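PDB 7A0J: Serine/threonine-protein kinase-like protein ACR4 from Arabidopsis thaliana, which acts as a receptor kinase that, paired with the CLE40 peptide, controls formative cell divisions in root meristems, represented here by its extracellular WD40 domain. Local coordinates for residues S5-S10 with D274-N279; C19-D24 with I49-G54; S65-C70 with Q83-G88. All blocks are in the same frame, centred on the assembly; numbering follows the deposited sequence.

Contact 1: S5-S10 with D274-N279; sequences SSIAIS and DLAAGN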
loop_
_atom_site.group_PDB
_atom_site.type_symbol
_atom_site.label_atom_id
_atom_site.label_comp_id
_atom_site.label_asym_id
_atom_site.label_seq_id
_atom_site.Cartn_x
_atom_site.Cartn_y
_atom_site.Cartn_z
ATOM N N SER A 5 -4.272 -0.236 -3.428
ATOM C CA SER A 5 -4.441 0.930 -4.329
ATOM C C SER A 5 -4.608 0.448 -5.774
ATOM O O SER A 5 -4.390 -0.752 -6.028
ATOM C CB SER A 5 -3.273 1.872 -4.173
ATOM O OG SER A 5 -3.378 2.980 -5.054
ATOM N N SER A 6 -4.993 1.354 -6.676
ATOM C CA SER A 6 -5.079 1.109 -8.139
ATOM C C SER A 6 -3.667 1.081 -8.736
ATOM O O SER A 6 -3.528 0.619 -9.880
ATOM C CB SER A 6 -5.956 2.136 -8.815
ATOM O OG SER A 6 -5.317 3.404 -8.861
ATOM N N ILE A 7 -2.668 1.568 -7.988
ATOM C CA ILE A 7 -1.222 1.539 -8.360
ATOM C C ILE A 7 -0.413 1.016 -7.165
ATOM O O ILE A 7 -0.831 1.248 -6.016
ATOM C CB ILE A 7 -0.748 2.929 -8.831
ATOM C CG1 ILE A 7 -0.925 4.001 -7.749
ATOM C CG2 ILE A 7 -1.453 3.311 -10.125
ATOM C CD1 ILE A 7 -0.272 5.324 -8.075
ATOM N N ALA A 8 0.697 0.325 -7.435
ATOM C CA ALA A 8 1.567 -0.314 -6.419
ATOM C C ALA A 8 2.993 -0.435 -6.965
ATOM O O ALA A 8 3.163 -0.412 -8.203
ATOM C CB ALA A 8 1.006 -1.662 -6.033
ATOM N N ILE A 9 3.970 -0.555 -6.065
ATOM C CA ILE A 9 5.422 -0.617 -6.398
ATOM C C ILE A 9 6.055 -1.828 -5.706
ATOM O O ILE A 9 5.802 -2.031 -4.497
ATOM C CB ILE A 9 6.132 0.695 -6.011
ATOM C CG1 ILE A 9 5.748 1.837 -6.958
ATOM C CG2 ILE A 9 7.643 0.500 -5.943
ATOM C CD1 ILE A 9 6.331 3.180 -6.581
ATOM N N SER A 10 6.838 -2.593 -6.469
ATOM C CA SER A 10 7.748 -3.651 -5.959
ATOM C C SER A 10 9.188 -3.133 -6.015
ATOM O O SER A 10 9.474 -2.295 -6.895
ATOM C CB SER A 10 7.582 -4.929 -6.734
ATOM O OG SER A 10 6.268 -5.443 -6.572
ATOM N N ASP A 274 -2.621 10.432 -8.226
ATOM C CA ASP A 274 -2.281 9.369 -7.241
ATOM C C ASP A 274 -0.763 9.143 -7.197
ATOM O O ASP A 274 -0.082 9.473 -8.188
ATOM C CB ASP A 274 -3.021 8.067 -7.563
ATOM C CG ASP A 274 -3.283 7.185 -6.353
ATOM O OD1 ASP A 274 -2.779 7.516 -5.260
ATOM O OD2 ASP A 274 -3.997 6.176 -6.515
ATOM N N LEU A 275 -0.266 8.610 -6.075
ATOM C CA LEU A 275 1.162 8.248 -5.849
ATOM C C LEU A 275 1.257 6.792 -5.385
ATOM O O LEU A 275 0.268 6.277 -4.828
ATOM C CB LEU A 275 1.776 9.167 -4.787
ATOM C CG LEU A 275 1.937 10.639 -5.161
ATOM C CD1 LEU A 275 2.589 11.406 -4.021
ATOM C CD2 LEU A 275 2.740 10.805 -6.443
ATOM N N ALA A 276 2.416 6.170 -5.616
ATOM C CA ALA A 276 2.841 4.874 -5.035
ATOM C C ALA A 276 4.299 5.004 -4.584
ATOM O O ALA A 276 5.056 5.743 -5.242
ATOM C CB ALA A 276 2.665 3.764 -6.041
ATOM N N ALA A 277 4.667 4.332 -3.492
ATOM C CA ALA A 277 6.018 4.386 -2.889
ATOM C C ALA A 277 6.589 2.970 -2.771
ATOM O O ALA A 277 5.856 2.067 -2.319
ATOM C CB ALA A 277 5.960 5.072 -1.547
ATOM N N GLY A 278 7.840 2.796 -3.209
ATOM C CA GLY A 278 8.698 1.639 -2.886
ATOM C C GLY A 278 9.621 1.987 -1.734
ATOM O O GLY A 278 9.301 2.945 -1.004
ATOM N N ASN A 279 10.738 1.270 -1.587
ATOM C CA ASN A 279 11.700 1.472 -0.471
ATOM C C ASN A 279 12.380 2.842 -0.613
ATOM O O ASN A 279 12.372 3.596 0.380
ATOM C CB ASN A 279 12.713 0.325 -0.345
ATOM C CG ASN A 279 13.410 -0.049 -1.638
ATOM O OD1 ASN A 279 13.209 0.583 -2.673
ATOM N ND2 ASN A 279 14.229 -1.086 -1.587
HETATM O O HOH W 1 -1.473 4.721 -3.829
HETATM O O HOH W 2 -5.803 4.238 -5.209
HETATM O O HOH W 3 5.408 -0.658 -2.123
#
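Asp274 comes up to Ser5 through water rather than directly. Its OD2 stays 3.6 Å from Ser5 OG, and water 2 joins them, donating to Asp274 OD2 and bonding to Ser5 OG at 2.7 Å. The other oxygen, Asp274 OD1, accepts the N-H of Leu275 at 2.9 Å on its anti side but 35° out of the carboxylate plane, a bent bond within the segment that helps to orient the group. An alanine in place of Asp274 would keep CB against Ile7 CD1, but water 2 would probably lose one of its mates and the Leu275 N-H this acceptor.

At Leu275 the contact is with the backbone: Ile7 CD1 rests 3.4 Å from Leu275 C. Ile7 holds CG1 between its backbone N and carbonyl carbon (chi1 60°), and from there the branch reaches across. The methyl of Ala276 then fits between two isoleucines, with CB 3.9 Å from Ile7 CD1 and 3.7 Å from Ile9 CG1. Packing is close where Ile9 CD1 lies 3.2 Å from Ala276 O. Next, Ala277 O shares water 3 with Ile9 O. Gly278 ends the series, its CA 3.4 Å from Ile9 CG2, where a CB would collide.

Strands 7-10 and 274-277, 20° from parallel, are inner strands of the first and seventh repeats; their side-by-side packing is the interblade contact of a beta-propeller, and here the ring closes.

Contact 2: C19-D24 with I49-G54; sequences CGLKSD and IGLTGG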
loop_
_atom_site.group_PDB
_atom_site.type_symbol
_atom_site.label_atom_id
_atom_site.label_comp_id
_atom_site.label_asym_id
_atom_site.label_seq_id
_atom_site.Cartn_x
_atom_site.Cartn_y
_atom_site.Cartn_z
ATOM N N CYS A 19 3.160 -1.337 -10.941
ATOM C CA CYS A 19 1.954 -1.971 -11.533
ATOM C C CYS A 19 0.736 -1.089 -11.248
ATOM O O CYS A 19 0.663 -0.515 -10.143
ATOM C CB CYS A 19 1.738 -3.382 -10.998
ATOM S SG CYS A 19 3.143 -4.484 -11.301
ATOM N N GLY A 20 -0.165 -0.977 -12.224
ATOM C CA GLY A 20 -1.414 -0.205 -12.118
ATOM C C GLY A 20 -2.560 -0.916 -12.809
ATOM O O GLY A 20 -2.292 -1.707 -13.735
ATOM N N LEU A 21 -3.791 -0.661 -12.366
ATOM C CA LEU A 21 -5.025 -1.120 -13.053
ATOM C C LEU A 21 -5.212 -0.252 -14.303
ATOM O O LEU A 21 -5.004 0.975 -14.198
ATOM C CB LEU A 21 -6.220 -1.008 -12.098
ATOM C CG LEU A 21 -6.083 -1.758 -10.771
ATOM C CD1 LEU A 21 -7.334 -1.594 -9.923
ATOM C CD2 LEU A 21 -5.787 -3.233 -10.996
ATOM N N LYS A 22 -5.559 -0.865 -15.441
ATOM C CA LYS A 22 -5.766 -0.155 -16.734
ATOM C C LYS A 22 -6.911 0.850 -16.568
ATOM O O LYS A 22 -7.840 0.567 -15.784
ATOM C CB LYS A 22 -6.048 -1.147 -17.867
ATOM C CG LYS A 22 -4.884 -2.063 -18.224
ATOM C CD LYS A 22 -5.164 -2.998 -19.381
ATOM C CE LYS A 22 -4.914 -2.370 -20.735
ATOM N NZ LYS A 22 -5.042 -3.361 -21.829
ATOM N N SER A 23 -6.830 1.984 -17.272
ATOM C CA SER A 23 -7.778 3.126 -17.175
ATOM C C SER A 23 -9.050 2.848 -17.987
ATOM O O SER A 23 -10.046 3.566 -17.772
ATOM C CB SER A 23 -7.120 4.403 -17.619
ATOM O OG SER A 23 -6.497 4.231 -18.883
ATOM N N ASP A 24 -9.018 1.850 -18.878
ATOM C CA ASP A 24 -10.175 1.438 -19.723
ATOM C C ASP A 24 -11.281 0.829 -18.848
ATOM O O ASP A 24 -12.394 0.637 -19.370
ATOM C CB ASP A 24 -9.744 0.479 -20.838
ATOM C CG ASP A 24 -9.034 -0.777 -20.360
ATOM O OD1 ASP A 24 -8.950 -0.979 -19.131
ATOM O OD2 ASP A 24 -8.560 -1.540 -21.223
ATOM N N ILE A 49 -9.083 -5.667 -8.183
ATOM C CA ILE A 49 -9.767 -4.459 -7.630
ATOM C C ILE A 49 -8.763 -3.629 -6.818
ATOM O O ILE A 49 -9.097 -2.483 -6.485
ATOM C CB ILE A 49 -11.029 -4.844 -6.826
ATOM C CG1 ILE A 49 -10.753 -5.873 -5.725
ATOM C CG2 ILE A 49 -12.120 -5.320 -7.772
ATOM C CD1 ILE A 49 -11.999 -6.342 -5.002
ATOM N N GLY A 50 -7.565 -4.163 -6.556
ATOM C CA GLY A 50 -6.499 -3.455 -5.823
ATOM C C GLY A 50 -5.153 -4.144 -5.960
ATOM O O GLY A 50 -5.136 -5.360 -6.232
ATOM N N LEU A 51 -4.066 -3.388 -5.779
ATOM C CA LEU A 51 -2.663 -3.875 -5.882
ATOM C C LEU A 51 -1.863 -3.405 -4.662
ATOM O O LEU A 51 -2.192 -2.336 -4.105
ATOM C CB LEU A 51 -2.038 -3.345 -7.176
ATOM C CG LEU A 51 -2.703 -3.799 -8.475
ATOM C CD1 LEU A 51 -2.220 -2.959 -9.649
ATOM C CD2 LEU A 51 -2.446 -5.275 -8.734
ATOM N N THR A 52 -0.848 -4.184 -4.277
ATOM C CA THR A 52 0.122 -3.866 -3.195
ATOM C C THR A 52 1.407 -4.663 -3.449
ATOM O O THR A 52 1.302 -5.870 -3.741
ATOM C CB THR A 52 -0.493 -4.128 -1.813
ATOM O OG1 THR A 52 0.442 -3.708 -0.821
ATOM C CG2 THR A 52 -0.869 -5.576 -1.587
ATOM N N GLY A 53 2.566 -4.004 -3.352
ATOM C CA GLY A 53 3.877 -4.579 -3.706
ATOM C C GLY A 53 4.812 -4.651 -2.512
ATOM O O GLY A 53 4.655 -3.842 -1.574
ATOM N N GLY A 54 5.753 -5.596 -2.552
ATOM C CA GLY A 54 6.801 -5.776 -1.529
ATOM C C GLY A 54 8.151 -6.019 -2.170
ATOM O O GLY A 54 8.329 -5.619 -3.337
#
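The side chains of Leu21 and Leu51 pass alongside each other, pointing opposite ways, and bring Leu21 CD2 within 3.8 Å of Leu51 CD1. This methyl of Leu51 is the focus of the close packing. It lies 3.8 Å from Gly20 C and equally far from Cys19 O, so it rests on the strand's peptide backbone as well as on a side chain. Cys19 adds its CB, 4.2 Å from Leu51 CD1, and its sulfur is fixed by the disulfide to Cys31. Val29 of the next strand also touches Leu51.

Toward the outside the fit slackens. Leu21 CD1 comes no nearer than 4.0 Å to Ile49 O, and the side chain of Ile49 starts out away from strand 19-21, packing on Leu61 and Met63 of its own blade. Beyond Leu21 the chain leaves along Lys22, Ser23 and Asp24, all solvent-exposed.

Strands 19-21 and 50-53 run antiparallel at 172°, but their axes are 7.5 Å apart, too far for backbone pairing. Apolar packing between separate sheets, with the middle strand of one blade facing the inner strand of the next, is the interblade interface of a beta-propeller.

Contact 3: S65-C70 with Q83-G88; sequences SHQPYC and QPMTKG. With EDO (1,2-ethanediol), chain G.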
loop_
_atom_site.group_PDB
_atom_site.type_symbol
_atom_site.label_atom_id
_atom_site.label_comp_id
_atom_site.label_asym_id
_atom_site.label_seq_id
_atom_site.Cartn_x
_atom_site.Cartn_y
_atom_site.Cartn_z
ATOM N N SER A 65 -12.764 -13.952 -7.351
ATOM C CA SER A 65 -12.580 -14.884 -6.204
ATOM C C SER A 65 -12.392 -14.112 -4.890
ATOM O O SER A 65 -12.617 -14.717 -3.824
ATOM C CB SER A 65 -11.428 -15.819 -6.452
ATOM O OG SER A 65 -10.194 -15.121 -6.413
ATOM N N HIS A 66 -11.981 -12.841 -4.960
ATOM C CA HIS A 66 -11.721 -11.954 -3.791
ATOM C C HIS A 66 -10.618 -12.557 -2.911
ATOM O O HIS A 66 -10.683 -12.388 -1.677
ATOM C CB HIS A 66 -13.020 -11.684 -3.013
ATOM C CG HIS A 66 -14.050 -10.941 -3.797
ATOM N ND1 HIS A 66 -15.390 -11.274 -3.760
ATOM C CD2 HIS A 66 -13.945 -9.889 -4.636
ATOM C CE1 HIS A 66 -16.067 -10.454 -4.539
ATOM N NE2 HIS A 66 -15.202 -9.596 -5.090
ATOM N N GLN A 67 -9.636 -13.226 -3.528
ATOM C CA GLN A 67 -8.470 -13.833 -2.834
ATOM C C GLN A 67 -7.212 -13.061 -3.219
ATOM O O GLN A 67 -7.123 -12.530 -4.324
ATOM C CB GLN A 67 -8.344 -15.316 -3.190
ATOM C CG GLN A 67 -9.517 -16.152 -2.703
ATOM C CD GLN A 67 -9.282 -17.638 -2.827
ATOM O OE1 GLN A 67 -8.570 -18.108 -3.713
ATOM N NE2 GLN A 67 -9.894 -18.396 -1.932
ATOM N N PRO A 68 -6.205 -12.968 -2.320
ATOM C CA PRO A 68 -4.904 -12.419 -2.693
ATOM C C PRO A 68 -4.235 -13.306 -3.754
ATOM O O PRO A 68 -4.397 -14.512 -3.702
ATOM C CB PRO A 68 -4.091 -12.383 -1.389
ATOM C CG PRO A 68 -4.834 -13.291 -0.423
ATOM C CD PRO A 68 -6.265 -13.378 -0.910
ATOM N N TYR A 69 -3.535 -12.681 -4.704
ATOM C CA TYR A 69 -2.764 -13.356 -5.782
ATOM C C TYR A 69 -1.478 -12.566 -6.035
ATOM O O TYR A 69 -1.567 -11.405 -6.490
ATOM C CB TYR A 69 -3.598 -13.474 -7.059
ATOM C CG TYR A 69 -2.963 -14.312 -8.140
ATOM C CD1 TYR A 69 -3.134 -15.687 -8.167
ATOM C CD2 TYR A 69 -2.182 -13.738 -9.130
ATOM C CE1 TYR A 69 -2.554 -16.470 -9.153
ATOM C CE2 TYR A 69 -1.595 -14.505 -10.125
ATOM C CZ TYR A 69 -1.782 -15.877 -10.137
ATOM O OH TYR A 69 -1.216 -16.646 -11.111
ATOM N N CYS A 70 -0.329 -13.176 -5.730
ATOM C CA CYS A 70 1.018 -12.562 -5.860
ATOM C C CYS A 70 1.762 -13.183 -7.046
ATOM O O CYS A 70 1.548 -14.377 -7.332
ATOM C CB CYS A 70 1.825 -12.731 -4.579
ATOM S SG CYS A 70 0.968 -12.114 -3.109
ATOM N N GLN A 83 -0.837 -19.931 0.714
ATOM C CA GLN A 83 -1.214 -20.995 1.682
ATOM C C GLN A 83 -0.570 -20.679 3.031
ATOM O O GLN A 83 0.511 -20.097 3.068
ATOM C CB GLN A 83 -0.767 -22.365 1.168
ATOM C CG GLN A 83 -1.556 -22.860 -0.037
ATOM C CD GLN A 83 -3.006 -23.135 0.283
ATOM O OE1 GLN A 83 -3.352 -23.554 1.383
ATOM N NE2 GLN A 83 -3.875 -22.886 -0.683
ATOM N N PRO A 84 -1.189 -21.042 4.181
ATOM C CA PRO A 84 -2.493 -21.708 4.218
ATOM C C PRO A 84 -3.658 -20.792 3.809
ATOM O O PRO A 84 -3.690 -19.654 4.234
ATOM C CB PRO A 84 -2.671 -22.123 5.690
ATOM C CG PRO A 84 -1.303 -21.940 6.322
ATOM C CD PRO A 84 -0.646 -20.830 5.529
ATOM N N MET A 85 -4.580 -21.318 2.998
ATOM C CA MET A 85 -5.810 -20.618 2.541
ATOM C C MET A 85 -7.006 -21.552 2.739
ATOM O O MET A 85 -6.911 -22.727 2.329
ATOM C CB MET A 85 -5.701 -20.234 1.061
ATOM C CG MET A 85 -6.924 -19.515 0.509
ATOM S SD MET A 85 -7.237 -17.920 1.310
ATOM C CE MET A 85 -5.854 -16.956 0.702
ATOM N N THR A 86 -8.075 -21.049 3.361
ATOM C CA THR A 86 -9.391 -21.733 3.459
ATOM C C THR A 86 -10.070 -21.642 2.088
ATOM O O THR A 86 -10.135 -20.522 1.541
ATOM C CB THR A 86 -10.240 -21.137 4.589
ATOM O OG1 THR A 86 -9.538 -21.360 5.812
ATOM C CG2 THR A 86 -11.626 -21.736 4.681
ATOM N N LYS A 87 -10.529 -22.777 1.551
ATOM C CA LYS A 87 -11.240 -22.863 0.246
ATOM C C LYS A 87 -12.490 -21.975 0.301
ATOM O O LYS A 87 -13.269 -22.120 1.261
ATOM C CB LYS A 87 -11.607 -24.316 -0.072
ATOM C CG LYS A 87 -12.210 -24.543 -1.452
ATOM C CD LYS A 87 -12.401 -26.004 -1.797
ATOM C CE LYS A 87 -13.272 -26.210 -3.018
ATOM N NZ LYS A 87 -13.125 -27.575 -3.581
ATOM N N GLY A 88 -12.648 -21.077 -0.676
ATOM C CA GLY A 88 -13.819 -20.186 -0.811
ATOM C C GLY A 88 -13.719 -18.930 0.045
ATOM O O GLY A 88 -14.676 -18.132 0.011
HETATM C C1 EDO G . -0.619 -16.535 -14.826
HETATM O O1 EDO G . -1.903 -16.800 -14.303
HETATM C C2 EDO G . 0.022 -15.341 -14.223
HETATM O O2 EDO G . 0.231 -15.451 -12.828
#
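On the rim of the beta-propeller, where the second repeat gives way to the third, Gln67, just before the outer strand 68-72, and Pro68, its first residue, meet Met85 in the connecting loop. Pro68 and Met85 meet tip to tip, Met85 CE 3.9 Å from Pro68 CD. The methionine leaves its backbone with CG anti to N (chi1 180°) and then bends at both following torsions, curling its methyl back to the proline ring. Tyr91 and Trp126 of the next blade touch the same Met85 side chain, so the loop residue is held between two blades.

Gln67 crosses Met85 at a slant, its NE2 4.0 Å from Met85 CG. That amide nitrogen finds its hydrogen-bond partner in Ala89 O, later in the same loop. The loop also braces itself: Met85 N donates to Gln83 OE1 at 3.0 Å, the donor standing well above the plane of the Gln83 side-chain carbonyl. Between the two lies Pro84, preceded by a cis peptide bond.

Farther along the strand, Tyr69 turns to a 1,2-ethanediol molecule, probably from the crystallisation liquor, whose O2 lies at the ring's edge, in its plane, and shares a short hydrogen bond of 2.5 Å with Tyr69 OH.

From the N terminus, the chain enters contact 1 at 5-10 and returns to it only at 274-279, after 263 intervening residues, so this contact closes the whole propeller ring. Contacts 2 and 3 both fall within that span and neither crosses it. Contact 2 closes a loop of 24 residues and joins blade 1 to blade 2; contact 3 follows in series, closing 12 residues where blade 2 leads into blade 3. Contacts 1 and 2 adjoin, through probable backbone bonds from Ser5 O to Leu51 N and from Ser6 O to Leu21 N. Ile49 packs on His66 between contacts 2 and 3, whereas contacts 1 and 3 lie about 22 Å apart, centre to centre.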